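Local coordinates for protein ribonucleotide monophosphatase NagD (Escherichia coli, PDB 2C4N) that removes the phosphate group from ribonucleoside 5'-phosphates with the help of a magnesium ion, as a member of the HAD-like hydrolase superfamily, at residues A[43-48]-A[142-147]; A[114-119]-A[138-143]. All blocks are in the same frame, centred on the assembly; numbering follows the deposited sequence.

How the interactions relate
Interaction 1 joins the loop after strand 38-42 to the loop after strand 139-142. It lies at the active site: N43 binds a phosphate ion, and the side chain of Y44 is about 7 Å, between nearest atoms, from the bound magnesium ion. D146, the probable specificity residue, belongs to it. Interaction 2 lies further from the centre of the chain, in the four-stranded parallel sheet 86-90, 105-116, 139-142, 172-173. The two contacts share A142 and T143, and their centres are about 10 Å apart. They also touch where S46 OG lies 3.9 Å from E118 CG. Strand 139-142 thus runs from the sheet of interaction 2 into the substrate-side loop of interaction 1.

Interaction 1: residues A[43-48]-A[142-147]. With PO4 (phosphate ion), chain D.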
loop_
_atom_site.group_PDB
_atom_site.type_symbol
_atom_site.label_atom_id
_atom_site.label_comp_id
_atom_site.label_asym_id
_atom_site.label_seq_id
_atom_site.Cartn_x
_atom_site.Cartn_y
_atom_site.Cartn_z
ATOM N N ASN A 43 -4.930 -4.426 23.918
ATOM C CA ASN A 43 -5.191 -3.513 22.817
ATOM C C ASN A 43 -6.670 -3.344 22.533
ATOM O O ASN A 43 -7.058 -2.427 21.808
ATOM C CB ASN A 43 -4.492 -4.017 21.559
ATOM C CG ASN A 43 -3.482 -3.036 21.035
ATOM O OD1 ASN A 43 -2.845 -2.322 21.809
ATOM N ND2 ASN A 43 -3.302 -3.011 19.718
ATOM N N TYR A 44 -7.502 -4.215 23.096
ATOM C CA TYR A 44 -8.927 -4.121 22.841
ATOM C C TYR A 44 -9.636 -3.173 23.801
ATOM O O TYR A 44 -9.347 -3.129 24.993
ATOM C CB TYR A 44 -9.537 -5.531 22.801
ATOM C CG TYR A 44 -8.983 -6.308 21.608
ATOM C CD1 TYR A 44 -7.801 -7.047 21.717
ATOM C CD2 TYR A 44 -9.588 -6.223 20.348
ATOM C CE1 TYR A 44 -7.235 -7.677 20.607
ATOM C CE2 TYR A 44 -9.026 -6.850 19.232
ATOM C CZ TYR A 44 -7.850 -7.575 19.367
ATOM O OH TYR A 44 -7.290 -8.188 18.259
ATOM N N PRO A 45 -10.559 -2.368 23.262
ATOM C CA PRO A 45 -11.349 -1.365 23.978
ATOM C C PRO A 45 -12.714 -1.712 24.526
ATOM O O PRO A 45 -13.364 -0.852 25.107
ATOM C CB PRO A 45 -11.467 -0.269 22.942
ATOM C CG PRO A 45 -11.745 -1.096 21.685
ATOM C CD PRO A 45 -10.758 -2.245 21.803
ATOM N N SER A 46 -13.156 -2.949 24.350
ATOM C CA SER A 46 -14.501 -3.325 24.787
ATOM C C SER A 46 -14.762 -3.531 26.280
ATOM O O SER A 46 -15.882 -3.299 26.743
ATOM C CB SER A 46 -14.951 -4.586 24.044
ATOM O OG SER A 46 -14.944 -4.399 22.636
ATOM N N GLN A 47 -13.756 -3.942 27.044
ATOM C CA GLN A 47 -14.002 -4.212 28.455
ATOM C C GLN A 47 -13.548 -3.146 29.437
ATOM O O GLN A 47 -12.556 -2.466 29.210
ATOM C CB GLN A 47 -13.368 -5.553 28.826
ATOM C CG GLN A 47 -13.886 -6.727 28.003
ATOM C CD GLN A 47 -13.338 -8.074 28.452
ATOM O OE1 GLN A 47 -12.180 -8.406 28.204
ATOM N NE2 GLN A 47 -14.178 -8.858 29.123
ATOM N N THR A 48 -14.289 -3.005 30.534
ATOM C CA THR A 48 -13.938 -2.050 31.581
ATOM C C THR A 48 -12.980 -2.796 32.499
ATOM O O THR A 48 -12.832 -4.014 32.386
ATOM C CB THR A 48 -15.164 -1.652 32.429
ATOM O OG1 THR A 48 -15.680 -2.824 33.078
ATOM C CG2 THR A 48 -16.254 -1.039 31.562
ATOM N N ALA A 142 -7.994 6.455 16.636
ATOM C CA ALA A 142 -8.545 5.103 16.710
ATOM C C ALA A 142 -7.884 4.362 17.869
ATOM O O ALA A 142 -6.695 4.546 18.132
ATOM C CB ALA A 142 -8.307 4.361 15.394
ATOM N N THR A 143 -8.644 3.517 18.558
ATOM C CA THR A 143 -8.104 2.795 19.707
ATOM C C THR A 143 -7.000 1.783 19.406
ATOM O O THR A 143 -5.990 1.747 20.104
ATOM C CB THR A 143 -9.230 2.085 20.512
ATOM O OG1 THR A 143 -9.931 1.165 19.672
ATOM C CG2 THR A 143 -10.207 3.106 21.068
ATOM N N ASN A 144 -7.176 0.960 18.376
ATOM C CA ASN A 144 -6.161 -0.045 18.052
ATOM C C ASN A 144 -6.233 -0.454 16.578
ATOM O O ASN A 144 -7.308 -0.484 15.989
ATOM C CB ASN A 144 -6.328 -1.271 18.968
ATOM C CG ASN A 144 -7.700 -1.925 18.846
ATOM O OD1 ASN A 144 -8.733 -1.298 19.095
ATOM N ND2 ASN A 144 -7.711 -3.198 18.465
ATOM N N PRO A 145 -5.083 -0.789 15.974
ATOM C CA PRO A 145 -5.003 -1.185 14.564
ATOM C C PRO A 145 -5.450 -2.598 14.190
ATOM O O PRO A 145 -5.588 -2.909 13.006
ATOM C CB PRO A 145 -3.537 -0.938 14.230
ATOM C CG PRO A 145 -2.849 -1.346 15.507
ATOM C CD PRO A 145 -3.745 -0.762 16.597
ATOM N N ASP A 146 -5.670 -3.450 15.182
ATOM C CA ASP A 146 -6.096 -4.825 14.921
ATOM C C ASP A 146 -7.298 -4.860 13.972
ATOM O O ASP A 146 -8.285 -4.152 14.188
ATOM C CB ASP A 146 -6.443 -5.499 16.245
ATOM C CG ASP A 146 -5.300 -5.443 17.228
ATOM O OD1 ASP A 146 -4.475 -6.381 17.240
ATOM O OD2 ASP A 146 -5.215 -4.451 17.980
ATOM N N THR A 147 -7.224 -5.689 12.930
ATOM C CA THR A 147 -8.317 -5.766 11.958
ATOM C C THR A 147 -9.500 -6.607 12.423
ATOM O O THR A 147 -10.629 -6.391 11.986
ATOM C CB THR A 147 -7.817 -6.320 10.602
ATOM O OG1 THR A 147 -7.378 -7.675 10.763
ATOM C CG2 THR A 147 -6.665 -5.480 10.086
HETATM P P PO4 D . -4.040 -8.264 23.644
HETATM O O1 PO4 D . -4.256 -8.298 25.112
HETATM O O2 PO4 D . -3.439 -6.965 23.259
HETATM O O3 PO4 D . -3.138 -9.359 23.252
HETATM O O4 PO4 D . -5.344 -8.437 22.953
#
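N43 and D146 meet through one hydrogen bond between their side chains. N43 ND2 donates to D146 OD2 at 3.0 Å, close to straight at 167°. The oxygen accepts with its syn lone pair, and it lies almost in the amide plane of N43. The carboxylate and this amide are nearly perpendicular, 89° apart. N144 ND2 also reaches D146 OD2, at 2.8 Å, but on the anti side, somewhat out of the carboxylate plane. One oxygen of D146 is therefore gripped by two amides. With CG between its backbone N and carbonyl carbon (chi1 59°), N144 lays its amide against the backbone of N43, N144 CG being 3.1 Å from N43 O. N144 OD1 accepts from T143 OG1 at 2.8 Å, so both ends of the amide are bonded and its rotation is fixed. N144 ND2 also sits over one face of the Y44 ring, 4.0 Å from Y44 CE2. An alanine in place of N144 would probably leave the D146 carboxylate with one amide fewer to hold it and the T143 hydroxyl without this acceptor. P45 crosses T143 at about a right angle, with P45 CG 3.5 Å from T143 OG1. N43 N donates to O2 of a phosphate ion at 3.0 Å; K176 NZ, T42 OG1 and D11 N also bond this ion. Phosphate O4 lies at the edge of the Y44 ring. This fits the substrate-binding role inferred for N43. D146, whose probable role is in substrate specificity, is held by the two amides. N43 OD1 is held by the backbone N of K176, another probable substrate residue. Around the contact, helix 71-80 packs on P45 and T143 through S71, while C156 of helix 156-167 packs on T143 and N144.

Interaction 2: residues A[114-119]-A[138-143]; sequences VIVGET and ARFIAT
V114 and F140, I115 and I141, and V116 and A142 are paired across two neighbouring parallel strands. The axes of 114-116 and 139-142 approach to 4.7 Å, with 14° between their directions. Four backbone hydrogen bonds join them. V114 N donates to R139 O, and V114 O accepts from I141 N. V116 repeats the pattern, with its N bonded to I141 O and its O accepting from T143 N at 2.9 Å. I115 CA adds a CA-H...O contact to I141 O at 3.2 Å.

V114, V116, F140 and A142 share one face of the sheet. F140 has CG anti to its backbone N (chi1 -164°), and the ring turns its edge to the neighbouring strand. F140 CE1 meets V116 CG2 at 3.8 Å, and F140 CD1 lies 4.1 Å from V114 CG1. The other methyl, V114 CG2, lies 3.7 Å from A138 CB. Helices 124-135 and 156-167 pack on this face. I115 and I141 point to the opposite face, against helix 71-80. Past the strand end, T143 OG1 lies 3.4 Å from G117 CA.

The strands and helix 124-135 form a beta-alpha-beta unit. Backbone bonds set the register. V114, V116, F140 and A142, with I115 and I141, make buried apolar layers on the two faces. R139 instead leads away to bond Q82 and P234 of a third subunit.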
loop_
_atom_site.group_PDB
_atom_site.type_symbol
_atom_site.label_atom_id
_atom_site.label_comp_id
_atom_site.label_asym_id
_atom_site.label_seq_id
_atom_site.Cartn_x
_atom_site.Cartn_y
_atom_site.Cartn_z
ATOM N N VAL A 114 -12.882 12.528 15.640
ATOM C CA VAL A 114 -13.652 11.388 15.159
ATOM C C VAL A 114 -12.871 10.278 15.854
ATOM O O VAL A 114 -11.672 10.115 15.618
ATOM C CB VAL A 114 -13.568 11.194 13.631
ATOM C CG1 VAL A 114 -14.051 9.785 13.260
ATOM C CG2 VAL A 114 -14.441 12.228 12.928
ATOM N N ILE A 115 -13.533 9.545 16.741
ATOM C CA ILE A 115 -12.872 8.489 17.485
ATOM C C ILE A 115 -13.493 7.149 17.140
ATOM O O ILE A 115 -14.703 6.970 17.258
ATOM C CB ILE A 115 -13.008 8.720 18.996
ATOM C CG1 ILE A 115 -12.525 10.132 19.345
ATOM C CG2 ILE A 115 -12.222 7.665 19.752
ATOM C CD1 ILE A 115 -12.833 10.547 20.759
ATOM N N VAL A 116 -12.657 6.211 16.716
ATOM C CA VAL A 116 -13.138 4.893 16.350
ATOM C C VAL A 116 -12.593 3.823 17.282
ATOM O O VAL A 116 -11.383 3.723 17.501
ATOM C CB VAL A 116 -12.739 4.521 14.896
ATOM C CG1 VAL A 116 -13.342 3.166 14.517
ATOM C CG2 VAL A 116 -13.207 5.605 13.930
ATOM N N GLY A 117 -13.504 3.039 17.843
ATOM C CA GLY A 117 -13.122 1.945 18.720
ATOM C C GLY A 117 -13.717 0.699 18.095
ATOM O O GLY A 117 -13.360 0.334 16.977
ATOM N N GLU A 118 -14.629 0.053 18.811
ATOM C CA GLU A 118 -15.307 -1.132 18.308
ATOM C C GLU A 118 -16.791 -1.078 18.655
ATOM O O GLU A 118 -17.179 -0.650 19.745
ATOM C CB GLU A 118 -14.685 -2.405 18.894
ATOM C CG GLU A 118 -15.621 -3.612 18.898
ATOM C CD GLU A 118 -15.908 -4.189 17.516
ATOM O OE1 GLU A 118 -16.024 -3.423 16.535
ATOM O OE2 GLU A 118 -16.039 -5.429 17.416
ATOM N N THR A 119 -17.623 -1.494 17.711
ATOM C CA THR A 119 -19.058 -1.525 17.942
ATOM C C THR A 119 -19.702 -2.436 16.916
ATOM O O THR A 119 -19.476 -2.291 15.718
ATOM C CB THR A 119 -19.696 -0.124 17.854
ATOM O OG1 THR A 119 -21.123 -0.254 17.931
ATOM C CG2 THR A 119 -19.316 0.570 16.549
ATOM N N ALA A 138 -11.592 16.891 10.867
ATOM C CA ALA A 138 -11.679 16.426 12.246
ATOM C C ALA A 138 -10.446 15.598 12.593
ATOM O O ALA A 138 -9.897 14.900 11.735
ATOM C CB ALA A 138 -12.937 15.595 12.429
ATOM N N ARG A 139 -9.997 15.677 13.844
ATOM C CA ARG A 139 -8.837 14.900 14.274
ATOM C C ARG A 139 -9.254 13.426 14.379
ATOM O O ARG A 139 -10.132 13.063 15.168
ATOM C CB ARG A 139 -8.313 15.451 15.607
ATOM C CG ARG A 139 -7.788 16.888 15.461
ATOM C CD ARG A 139 -7.502 17.561 16.801
ATOM N NE ARG A 139 -6.428 16.909 17.547
ATOM C CZ ARG A 139 -5.941 17.363 18.700
ATOM N NH1 ARG A 139 -6.434 18.471 19.234
ATOM N NH2 ARG A 139 -4.966 16.710 19.319
ATOM N N PHE A 140 -8.607 12.595 13.565
ATOM C CA PHE A 140 -8.889 11.163 13.443
ATOM C C PHE A 140 -8.063 10.277 14.399
ATOM O O PHE A 140 -6.859 10.098 14.217
ATOM C CB PHE A 140 -8.640 10.783 11.973
ATOM C CG PHE A 140 -9.231 9.458 11.545
ATOM C CD1 PHE A 140 -10.174 8.785 12.320
ATOM C CD2 PHE A 140 -8.851 8.903 10.323
ATOM C CE1 PHE A 140 -10.728 7.573 11.881
ATOM C CE2 PHE A 140 -9.395 7.699 9.873
ATOM C CZ PHE A 140 -10.335 7.030 10.650
ATOM N N ILE A 141 -8.732 9.729 15.414
ATOM C CA ILE A 141 -8.090 8.878 16.419
ATOM C C ILE A 141 -8.779 7.516 16.468
ATOM O O ILE A 141 -10.004 7.433 16.383
ATOM C CB ILE A 141 -8.213 9.485 17.844
ATOM C CG1 ILE A 141 -7.875 10.978 17.827
ATOM C CG2 ILE A 141 -7.307 8.734 18.802
ATOM C CD1 ILE A 141 -6.458 11.288 17.430
ATOM N N ALA A 142 -7.994 6.455 16.636
ATOM C CA ALA A 142 -8.545 5.103 16.710
ATOM C C ALA A 142 -7.884 4.362 17.869
ATOM O O ALA A 142 -6.695 4.546 18.132
ATOM C CB ALA A 142 -8.307 4.361 15.394
ATOM N N THR A 143 -8.644 3.517 18.558
ATOM C CA THR A 143 -8.104 2.795 19.707
ATOM C C THR A 143 -7.000 1.783 19.406
ATOM O O THR A 143 -5.990 1.747 20.104
ATOM C CB THR A 143 -9.230 2.085 20.512
ATOM O OG1 THR A 143 -9.931 1.165 19.672
ATOM C CG2 THR A 143 -10.207 3.106 21.068
#